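Local structure of type I modular polyketide synthase (Streptomyces albus subsp. albus, 6IYT) at residues P378-L383 against S405-D410. The protein contains an acyltransferase domain of the salinomycin polyketide synthase, which probably selects an acyl-coenzyme A extender unit, such as ethylmalonyl-CoA, and loads it for chain extension. Residues are numbered along the deposited sequence; the frame is centred on the assembly and turned at random.
Sequences PVVRAL and SETSDD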
ATOM      1  N   PRO A 378     -15.103   6.601  -7.207  1.00  9.24           N
ATOM      2  CA  PRO A 378     -15.605   7.971  -7.013  1.00 11.24           C
ATOM      3  C   PRO A 378     -14.785   8.776  -5.981  1.00  8.52           C
ATOM      4  O   PRO A 378     -14.650   9.994  -6.091  1.00  8.09           O
ATOM      5  CB  PRO A 378     -17.036   7.770  -6.521  1.00 12.51           C
ATOM      6  CG  PRO A 378     -17.371   6.338  -6.746  1.00 12.62           C
ATOM      7  CD  PRO A 378     -16.126   5.569  -6.946  1.00 10.51           C
ATOM      8  N   VAL A 379     -14.224   8.096  -5.011  1.00  7.73           N
ATOM      9  CA  VAL A 379     -13.401   8.761  -4.034  1.00  7.41           C
ATOM     10  C   VAL A 379     -12.043   9.171  -4.644  1.00  6.65           C
ATOM     11  O   VAL A 379     -11.565  10.271  -4.398  1.00  6.66           O
ATOM     12  CB  VAL A 379     -13.212   7.878  -2.785  1.00  6.76           C
ATOM     13  CG1 VAL A 379     -12.161   8.477  -1.868  1.00  7.37           C
ATOM     14  CG2 VAL A 379     -14.548   7.728  -2.060  1.00  7.65           C
ATOM     15  N   VAL A 380     -11.488   8.350  -5.525  1.00  6.66           N
ATOM     16  CA  VAL A 380     -10.293   8.746  -6.247  1.00  7.14           C
ATOM     17  C   VAL A 380     -10.565  10.036  -7.057  1.00  7.62           C
ATOM     18  O   VAL A 380      -9.754  10.946  -7.070  1.00  6.94           O
ATOM     19  CB  VAL A 380      -9.813   7.644  -7.190  1.00  7.64           C
ATOM     20  CG1 VAL A 380      -8.641   8.125  -8.039  1.00  8.28           C
ATOM     21  CG2 VAL A 380      -9.404   6.433  -6.385  1.00  8.37           C
ATOM     22  N   ARG A 381     -11.685  10.062  -7.765  1.00  8.03           N
ATOM     23  CA  ARG A 381     -12.086  11.267  -8.497  1.00  9.50           C
ATOM     24  C   ARG A 381     -12.153  12.488  -7.564  1.00  8.71           C
ATOM     25  O   ARG A 381     -11.649  13.559  -7.883  1.00  9.47           O
ATOM     26  CB  ARG A 381     -13.438  11.046  -9.167  1.00 11.16           C
ATOM     27  CG  ARG A 381     -13.438  10.012 -10.247  1.00 14.13           C
ATOM     28  CD  ARG A 381     -14.803   9.879 -10.894  1.00 17.18           C
ATOM     29  NE  ARG A 381     -14.824   8.722 -11.758  1.00 20.92           N
ATOM     30  CZ  ARG A 381     -14.436   8.741 -13.030  1.00 25.90           C
ATOM     31  NH1 ARG A 381     -14.348   7.608 -13.716  1.00 30.15           N
ATOM     32  NH2 ARG A 381     -14.148   9.900 -13.623  1.00 26.37           N
ATOM     33  N   ALA A 382     -12.758  12.312  -6.407  1.00  9.18           N
ATOM     34  CA  ALA A 382     -12.941  13.389  -5.503  1.00  7.93           C
ATOM     35  C   ALA A 382     -11.590  13.861  -4.943  1.00  8.57           C
ATOM     36  O   ALA A 382     -11.348  15.077  -4.792  1.00  7.75           O
ATOM     37  CB  ALA A 382     -13.874  12.972  -4.400  1.00  9.61           C
ATOM     38  N   LEU A 383     -10.692  12.897  -4.657  1.00  7.17           N
ATOM     39  CA  LEU A 383      -9.342  13.226  -4.213  1.00  6.45           C
ATOM     40  C   LEU A 383      -8.597  14.057  -5.268  1.00  6.64           C
ATOM     41  O   LEU A 383      -7.992  15.060  -4.950  1.00  7.66           O
ATOM     42  CB  LEU A 383      -8.559  11.944  -3.868  1.00  6.61           C
ATOM     43  CG  LEU A 383      -8.997  11.294  -2.563  1.00  5.94           C
ATOM     44  CD1 LEU A 383      -8.551   9.846  -2.512  1.00  5.51           C
ATOM     45  CD2 LEU A 383      -8.430  12.050  -1.377  1.00  6.44           C
ATOM     46  N   SER A 405      -4.577   4.952 -11.475  1.00  9.94           N
ATOM     47  CA  SER A 405      -4.085   5.495 -12.768  1.00 11.07           C
ATOM     48  C   SER A 405      -5.188   5.500 -13.827  1.00 11.07           C
ATOM     49  O   SER A 405      -5.391   6.506 -14.524  1.00 12.47           O
ATOM     50  CB  SER A 405      -2.899   4.674 -13.279  1.00 12.06           C
ATOM     51  OG  SER A 405      -1.897   4.647 -12.304  1.00 17.29           O
ATOM     52  N   GLU A 406      -5.908   4.393 -13.924  1.00 12.08           N
ATOM     53  CA  GLU A 406      -7.043   4.272 -14.907  1.00 16.43           C
ATOM     54  C   GLU A 406      -8.113   5.360 -14.681  1.00 13.83           C
ATOM     55  O   GLU A 406      -8.643   5.976 -15.635  1.00 12.09           O
ATOM     56  CB  GLU A 406      -7.686   2.897 -14.759  1.00 19.42           C
ATOM     57  CG  GLU A 406      -7.405   1.928 -15.890  1.00 33.65           C
ATOM     58  CD  GLU A 406      -8.462   0.824 -15.977  1.00 44.95           C
ATOM     59  OE1 GLU A 406      -9.493   0.904 -15.245  1.00 52.82           O
ATOM     60  OE2 GLU A 406      -8.253  -0.134 -16.750  1.00 53.83           O
ATOM     61  N   THR A 407      -8.456   5.588 -13.421  1.00 12.26           N
ATOM     62  CA  THR A 407      -9.386   6.659 -13.067  1.00 11.11           C
ATOM     63  C   THR A 407      -8.817   8.035 -13.402  1.00 11.14           C
ATOM     64  O   THR A 407      -9.514   8.882 -13.963  1.00 13.32           O
ATOM     65  CB  THR A 407      -9.733   6.604 -11.566  1.00 11.41           C
ATOM     66  OG1 THR A 407     -10.302   5.326 -11.241  1.00 12.57           O
ATOM     67  CG2 THR A 407     -10.688   7.710 -11.181  1.00 11.30           C
ATOM     68  N   SER A 408      -7.553   8.283 -13.043  1.00 11.96           N
ATOM     69  CA  SER A 408      -6.925   9.574 -13.362  1.00 12.30           C
ATOM     70  C   SER A 408      -6.927   9.832 -14.894  1.00 14.09           C
ATOM     71  O   SER A 408      -7.175  10.942 -15.330  1.00 14.82           O
ATOM     72  CB  SER A 408      -5.510   9.653 -12.817  1.00 13.88           C
ATOM     73  OG  SER A 408      -4.609   8.950 -13.633  1.00 16.97           O
ATOM     74  N   ASP A 409      -6.731   8.782 -15.677  1.00 15.22           N
ATOM     75  CA  ASP A 409      -6.777   8.899 -17.152  1.00 17.52           C
ATOM     76  C   ASP A 409      -8.179   9.295 -17.636  1.00 19.60           C
ATOM     77  O   ASP A 409      -8.328  10.141 -18.514  1.00 17.28           O
ATOM     78  CB  ASP A 409      -6.354   7.586 -17.802  1.00 19.73           C
ATOM     79  CG  ASP A 409      -4.882   7.319 -17.663  1.00 20.99           C
ATOM     80  OD1 ASP A 409      -4.131   8.244 -17.249  1.00 21.58           O
ATOM     81  OD2 ASP A 409      -4.478   6.158 -17.881  1.00 28.19           O
ATOM     82  N   ASP A 410      -9.188   8.763 -16.986  1.00 19.49           N
ATOM     83  CA  ASP A 410     -10.575   9.073 -17.314  1.00 22.02           C
ATOM     84  C   ASP A 410     -10.926  10.522 -16.946  1.00 21.44           C
ATOM     85  O   ASP A 410     -11.597  11.212 -17.703  1.00 19.35           O
ATOM     86  CB  ASP A 410     -11.495   8.084 -16.588  1.00 26.13           C
ATOM     87  CG  ASP A 410     -12.935   8.143 -17.067  1.00 31.16           C
ATOM     88  OD1 ASP A 410     -13.176   7.884 -18.267  1.00 33.81           O
ATOM     89  OD2 ASP A 410     -13.840   8.233 -16.201  1.00 32.40           O
TER
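Arg381 and Thr407 mark the nearest backbone approach of segments 378-383 and 405-410, of helices 376-385 and 401-411, whose axes pass 9.7 Å apart with a crossing angle of -59°. Thr407 points its CB at the other helix, and with CG2 anti to the backbone N the methyl leads into the interface, 3.8 Å from Val380 CG1 and 3.7 Å from Arg381 CG. The same rotation lets OG1 bond to the carbonyl of Gly403 one turn earlier, so threonine offers a methyl to the buried side while its hydroxyl is satisfied by its own helix. Beta-branched Val380 supplies a compact apolar partner. Arg381, extended from CG to NE, runs past this methyl, which lies over one guanidinium face, toward its rim. Arg381 NH1 forms a salt bridge with OD2 of exposed Asp410 at 2.6 Å, nearly in the guanidinium plane and on the carboxylate's anti side; NH2 adds a weak bond to the same oxygen, the planes standing 84° apart. Glu377 also pairs with NH1. Thr407 touches Pro284, in a loop. Val379 and Leu383 pack on strand 208-211, and Leu383 on 388-393, the parallel-sheet strand linking these consecutive helices; helix 376-385 thus joins that sheet to helix 401-411.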